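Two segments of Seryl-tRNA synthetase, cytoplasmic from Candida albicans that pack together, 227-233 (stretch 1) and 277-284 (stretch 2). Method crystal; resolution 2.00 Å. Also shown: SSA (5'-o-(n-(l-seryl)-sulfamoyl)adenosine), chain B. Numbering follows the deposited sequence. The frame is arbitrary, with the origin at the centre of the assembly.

Stretch 1 227-233: FDEELYK
Stretch 2 277-284: CFRREAGS

Two irregular segments, one leaving a helix and the other leaving a strand, meet through two backbone hydrogen bonds, with the side chain of Arg280 covering a tyrosine ring and that of Arg279 reaching the ligand. The helix of stretch 1 ends at Glu229 (phi/psi -129/8), and Glu230 (-115/-48) leads into extended Leu231 and Tyr232, near -85/135. The chains run in opposite directions: Glu230 CA lies 4.9 Å from Arg280 CA, and Glu229 CA 5.0 Å from Ala282 CA. Arg280 N donates to Glu230 O (2.8 Å, nearly linear), and Ala282 N to Glu229 O (3.3 Å). Between them Glu281 (46/45) opens a type I turn to Ser284, closed by Ser284 N to Glu281 O at 2.9 Å.

Tyr232 (chi1 m, chi2 -87°) offers a flat, polarizable face, and Arg280 (m, t, p) lays its aliphatic CG 3.6 Å from the ring centroid, almost on the normal. Arg280 NH1 donates to water 1 at 2.8 Å, and the oxygen of that water also lies 2.8 Å from Leu231 O. Tyr232 CD2 meets Phe278 CB at 3.8 Å. Small Ala282 points toward stretch 1, its CB 3.7 Å from Glu229 CB.

Arg279 (m, t, t) gives NH1 to SSA O1S at 2.8 Å; Glu230 OE2, 3.8 Å from Arg279 NH1, lies over the guanidinium face, a long, purely electrostatic salt bridge.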

# COMPACT_ATOMS: atom_id res chain seq x y z
N PHE A 227 4.00 9.12 -14.92
CA PHE A 227 2.88 8.28 -15.32
C PHE A 227 3.32 7.14 -16.24
O PHE A 227 2.69 6.08 -16.27
CB PHE A 227 1.79 9.12 -16.00
CG PHE A 227 0.99 9.96 -15.05
CD1 PHE A 227 -0.12 9.44 -14.41
CD2 PHE A 227 1.36 11.27 -14.78
CE1 PHE A 227 -0.86 10.21 -13.53
CE2 PHE A 227 0.63 12.05 -13.90
CZ PHE A 227 -0.48 11.52 -13.27
N ASP A 228 4.40 7.36 -16.97
CA ASP A 228 4.88 6.39 -17.96
C ASP A 228 5.63 5.19 -17.39
O ASP A 228 5.36 4.05 -17.75
CB ASP A 228 5.74 7.09 -19.02
CG ASP A 228 4.93 7.97 -19.95
OD1 ASP A 228 3.75 7.64 -20.21
OD2 ASP A 228 5.47 8.99 -20.43
N GLU A 229 6.59 5.44 -16.51
CA GLU A 229 7.43 4.34 -16.03
C GLU A 229 7.53 4.24 -14.52
O GLU A 229 8.33 3.46 -14.00
CB GLU A 229 8.83 4.44 -16.65
CG GLU A 229 9.58 5.71 -16.30
CD GLU A 229 10.91 5.82 -17.04
OE1 GLU A 229 11.16 4.99 -17.94
OE2 GLU A 229 11.69 6.74 -16.72
N GLU A 230 6.74 5.04 -13.81
CA GLU A 230 6.84 5.03 -12.35
C GLU A 230 5.58 4.51 -11.66
O GLU A 230 5.68 3.66 -10.78
CB GLU A 230 7.22 6.42 -11.80
CG GLU A 230 7.71 6.40 -10.35
CD GLU A 230 7.87 7.81 -9.75
OE1 GLU A 230 7.03 8.69 -10.04
OE2 GLU A 230 8.85 8.03 -8.98
N LEU A 231 4.41 5.01 -12.06
CA LEU A 231 3.20 4.82 -11.24
C LEU A 231 2.38 3.59 -11.58
O LEU A 231 2.10 3.32 -12.75
CB LEU A 231 2.31 6.06 -11.31
CG LEU A 231 2.93 7.36 -10.81
CD1 LEU A 231 1.94 8.50 -10.98
CD2 LEU A 231 3.35 7.22 -9.35
N TYR A 232 1.97 2.87 -10.54
CA TYR A 232 1.07 1.76 -10.73
C TYR A 232 -0.33 2.32 -10.80
O TYR A 232 -0.71 3.16 -9.98
CB TYR A 232 1.11 0.82 -9.53
CG TYR A 232 2.33 -0.05 -9.42
CD1 TYR A 232 2.40 -1.28 -10.05
CD2 TYR A 232 3.42 0.36 -8.66
CE1 TYR A 232 3.51 -2.08 -9.95
CE2 TYR A 232 4.54 -0.44 -8.53
CZ TYR A 232 4.58 -1.65 -9.18
OH TYR A 232 5.69 -2.44 -9.06
N LYS A 233 -1.11 1.84 -11.75
CA LYS A 233 -2.52 2.20 -11.82
C LYS A 233 -3.36 1.21 -11.02
O LYS A 233 -3.06 0.01 -10.97
CB LYS A 233 -2.96 2.27 -13.29
CG LYS A 233 -4.34 2.86 -13.51
CD LYS A 233 -4.68 2.95 -14.99
CE LYS A 233 -3.80 3.97 -15.70
NZ LYS A 233 -4.10 4.05 -17.16
N CYS A 277 5.40 3.57 -0.41
CA CYS A 277 5.67 4.17 -1.72
C CYS A 277 5.80 3.04 -2.72
O CYS A 277 6.41 2.01 -2.43
CB CYS A 277 6.98 4.97 -1.68
SG CYS A 277 7.00 6.22 -0.35
N PHE A 278 5.26 3.24 -3.92
CA PHE A 278 5.21 2.17 -4.92
C PHE A 278 5.76 2.67 -6.24
O PHE A 278 5.32 3.71 -6.74
CB PHE A 278 3.76 1.67 -5.08
CG PHE A 278 3.14 1.24 -3.77
CD1 PHE A 278 3.26 -0.07 -3.33
CD2 PHE A 278 2.50 2.17 -2.96
CE1 PHE A 278 2.73 -0.45 -2.10
CE2 PHE A 278 1.97 1.79 -1.74
CZ PHE A 278 2.07 0.48 -1.31
N ARG A 279 6.73 1.95 -6.80
CA ARG A 279 7.36 2.37 -8.03
C ARG A 279 7.59 1.19 -8.96
O ARG A 279 8.13 0.18 -8.56
CB ARG A 279 8.68 3.07 -7.72
CG ARG A 279 8.51 4.25 -6.77
CD ARG A 279 9.78 5.05 -6.64
NE ARG A 279 9.59 6.14 -5.69
CZ ARG A 279 10.39 7.19 -5.57
NH1 ARG A 279 11.46 7.32 -6.37
NH2 ARG A 279 10.11 8.13 -4.67
N ARG A 280 7.16 1.34 -10.21
CA ARG A 280 7.35 0.29 -11.21
C ARG A 280 8.82 0.08 -11.56
O ARG A 280 9.20 -1.01 -11.96
CB ARG A 280 6.53 0.61 -12.47
CG ARG A 280 5.01 0.59 -12.23
CD ARG A 280 4.23 0.69 -13.54
NE ARG A 280 4.74 -0.27 -14.51
CZ ARG A 280 5.15 0.06 -15.74
NH1 ARG A 280 5.08 1.33 -16.15
NH2 ARG A 280 5.61 -0.87 -16.56
N GLU A 281 9.64 1.13 -11.40
CA GLU A 281 11.05 1.06 -11.77
C GLU A 281 11.17 0.43 -13.15
O GLU A 281 12.00 -0.45 -13.37
CB GLU A 281 11.83 0.23 -10.75
CG GLU A 281 11.80 0.84 -9.33
CD GLU A 281 12.63 2.12 -9.24
OE1 GLU A 281 12.24 3.06 -8.51
OE2 GLU A 281 13.69 2.18 -9.89
N ALA A 282 10.31 0.87 -14.06
CA ALA A 282 10.17 0.22 -15.36
C ALA A 282 11.43 0.36 -16.22
O ALA A 282 11.68 -0.47 -17.10
CB ALA A 282 8.95 0.76 -16.10
N GLY A 283 12.22 1.40 -15.97
CA GLY A 283 13.47 1.59 -16.69
C GLY A 283 14.67 1.05 -15.95
O GLY A 283 15.82 1.26 -16.36
N SER A 284 14.42 0.33 -14.85
CA SER A 284 15.49 -0.21 -14.02
C SER A 284 15.48 -1.73 -14.02
O SER A 284 14.91 -2.36 -13.13
CB SER A 284 15.36 0.31 -12.58
OG SER A 284 15.34 1.72 -12.54
N10 SSA B . 9.68 13.13 -2.44
CA SSA B . 11.08 13.09 -2.86
CB SSA B . 12.00 13.25 -1.65
OG SSA B . 11.94 12.08 -0.81
C9 SSA B . 11.38 11.79 -3.56
O9 SSA B . 10.55 10.89 -3.62
N8 SSA B . 12.59 11.68 -4.09
S1 SSA B . 13.20 10.28 -4.59
O1S SSA B . 12.56 9.79 -5.78
O2S SSA B . 14.59 10.46 -4.82
O5' SSA B . 13.06 9.23 -3.48
C5' SSA B . 13.53 9.49 -2.17
C4' SSA B . 14.36 8.30 -1.67
O4' SSA B . 13.61 7.07 -1.65
C3' SSA B . 15.55 7.98 -2.54
O3' SSA B . 16.61 8.91 -2.27
C2' SSA B . 15.86 6.55 -2.11
O2' SSA B . 16.56 6.55 -0.85
C1' SSA B . 14.47 5.96 -1.87
N9 SSA B . 14.02 5.21 -3.06
C8 SSA B . 13.68 5.72 -4.25
N7 SSA B . 13.34 4.70 -5.07
C5 SSA B . 13.46 3.56 -4.37
C6 SSA B . 13.24 2.23 -4.68
N6 SSA B . 12.81 1.91 -5.92
N1 SSA B . 13.45 1.29 -3.73
C2 SSA B . 13.87 1.63 -2.51
N3 SSA B . 14.08 2.92 -2.18
C4 SSA B . 13.89 3.89 -3.10
O HOH W 1 3.64 3.50 -15.07
O HOH W 2 9.75 4.01 -10.97
O HOH W 3 2.89 3.87 -7.96